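Local coordinates for coiled-coil quantitatively-enriched protein 1 (Schizosaccharomyces pombe, PDB 7CUJ) that links telomeres to the meiotic centrosome as a molecular adaptor and is required for telomere length regulation and chromosome segregation, at residues Ser59-Ala64 against Asp190-Met195. Sequence-based numbering, arbitrary orientation.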
# COMPACT_ATOMS: atom_id res chain seq x y z
N SER A 59 14.92 -0.50 -7.61
CA SER A 59 15.33 0.00 -6.30
C SER A 59 16.18 -1.03 -5.56
O SER A 59 17.13 -0.66 -4.88
CB SER A 59 14.13 0.38 -5.47
OG SER A 59 13.31 1.30 -6.17
N ALA A 60 15.81 -2.31 -5.69
CA ALA A 60 16.51 -3.39 -5.02
C ALA A 60 17.90 -3.56 -5.64
O ALA A 60 18.89 -3.74 -4.92
CB ALA A 60 15.69 -4.66 -5.10
N HIS A 61 17.96 -3.47 -6.98
CA HIS A 61 19.22 -3.44 -7.71
C HIS A 61 20.10 -2.30 -7.20
O HIS A 61 21.29 -2.51 -6.97
CB HIS A 61 18.99 -3.30 -9.22
CG HIS A 61 18.72 -4.60 -9.90
ND1 HIS A 61 19.56 -5.69 -9.77
CD2 HIS A 61 17.73 -4.98 -10.73
CE1 HIS A 61 19.08 -6.69 -10.48
NE2 HIS A 61 17.96 -6.28 -11.09
N ASN A 62 19.51 -1.12 -7.02
CA ASN A 62 20.25 0.08 -6.65
C ASN A 62 20.87 -0.08 -5.27
O ASN A 62 22.05 0.23 -5.09
CB ASN A 62 19.39 1.35 -6.74
CG ASN A 62 18.96 1.69 -8.15
OD1 ASN A 62 19.51 1.18 -9.12
ND2 ASN A 62 17.96 2.55 -8.27
N ILE A 63 20.07 -0.57 -4.31
CA ILE A 63 20.52 -0.80 -2.95
C ILE A 63 21.70 -1.78 -2.96
O ILE A 63 22.65 -1.63 -2.20
CB ILE A 63 19.36 -1.29 -2.06
CG1 ILE A 63 18.32 -0.18 -1.85
CG2 ILE A 63 19.86 -1.83 -0.73
CD1 ILE A 63 16.93 -0.67 -1.49
N ALA A 64 21.63 -2.77 -3.87
CA ALA A 64 22.63 -3.82 -3.98
C ALA A 64 23.90 -3.28 -4.64
O ALA A 64 24.98 -3.82 -4.43
CB ALA A 64 22.07 -5.00 -4.73
N ASP A 190 27.68 -5.94 -10.49
CA ASP A 190 26.28 -6.14 -10.16
C ASP A 190 25.60 -7.01 -11.21
O ASP A 190 26.06 -7.10 -12.35
CB ASP A 190 25.56 -4.80 -9.98
CG ASP A 190 25.59 -3.92 -11.22
OD1 ASP A 190 24.84 -4.22 -12.17
OD2 ASP A 190 26.39 -2.96 -11.23
N ILE A 191 24.49 -7.65 -10.80
CA ILE A 191 23.77 -8.62 -11.61
C ILE A 191 23.04 -7.91 -12.74
O ILE A 191 22.92 -8.47 -13.83
CB ILE A 191 22.84 -9.48 -10.73
CG1 ILE A 191 23.61 -10.59 -10.00
CG2 ILE A 191 21.66 -10.03 -11.51
CD1 ILE A 191 24.29 -11.58 -10.92
N GLU A 192 22.57 -6.68 -12.49
CA GLU A 192 21.93 -5.89 -13.53
C GLU A 192 22.86 -5.80 -14.74
O GLU A 192 22.42 -5.99 -15.88
CB GLU A 192 21.53 -4.50 -13.01
CG GLU A 192 20.68 -3.71 -13.99
CD GLU A 192 20.26 -2.31 -13.55
OE1 GLU A 192 19.89 -2.14 -12.38
OE2 GLU A 192 20.32 -1.39 -14.40
N ALA A 193 24.15 -5.52 -14.49
CA ALA A 193 25.16 -5.43 -15.53
C ALA A 193 25.32 -6.79 -16.22
O ALA A 193 25.50 -6.84 -17.43
CB ALA A 193 26.46 -4.94 -14.97
N TYR A 194 25.25 -7.87 -15.44
CA TYR A 194 25.33 -9.21 -16.00
C TYR A 194 24.15 -9.46 -16.92
O TYR A 194 24.34 -9.85 -18.07
CB TYR A 194 25.46 -10.28 -14.91
CG TYR A 194 25.65 -11.67 -15.45
CD1 TYR A 194 26.91 -12.12 -15.83
CD2 TYR A 194 24.58 -12.53 -15.62
CE1 TYR A 194 27.09 -13.39 -16.34
CE2 TYR A 194 24.74 -13.80 -16.13
CZ TYR A 194 26.01 -14.24 -16.50
OH TYR A 194 26.18 -15.49 -17.00
N MET A 195 22.93 -9.22 -16.42
CA MET A 195 21.70 -9.39 -17.19
C MET A 195 21.84 -8.68 -18.53
O MET A 195 21.57 -9.26 -19.58
CB MET A 195 20.49 -8.81 -16.45
CG MET A 195 20.15 -9.48 -15.13
SD MET A 195 19.52 -11.16 -15.33
CE MET A 195 21.03 -12.11 -15.14
O HOH W 1 22.38 -5.60 -9.67
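In the parallel-sheet domain of this piece of the longer Ccq1 chain, the capped N-terminal turn of helix 191-200, which follows strand 184-188, meets helix 47-65 through the ring of H61. With CG anti to its carbonyl carbon (chi1 -84°), H61 reaches across to E192, whose CB lies over one ring face, 4.1 Å from the centroid and 13° off the normal, a CH-pi contact somewhat offset toward the rim. I191 CG2 comes to the ring edge, 4.3 Å from H61 CE1. The extended E192 chain carries OE1 to 3.5 Å from H61 CB, with the carboxylate plane turned 69° from the ring; that oxygen forms a salt bridge with K65 and accepts from Q58, both on helix 47-65. One water joins the segments, 2.8 Å from H61 ND1 and accepting from E192 N at 3.0 Å. D190 is the N-cap: its OD1 accepts from A193 N at 2.7 Å and also bonds S127. A leucine in place of H61 would probably leave the water without its mate on helix 47-65 and E192 CB without a ring face. This buried contact thus combines CH-pi packing with a water bridge, while K65 probably balances the E192 charge, tying the helices together.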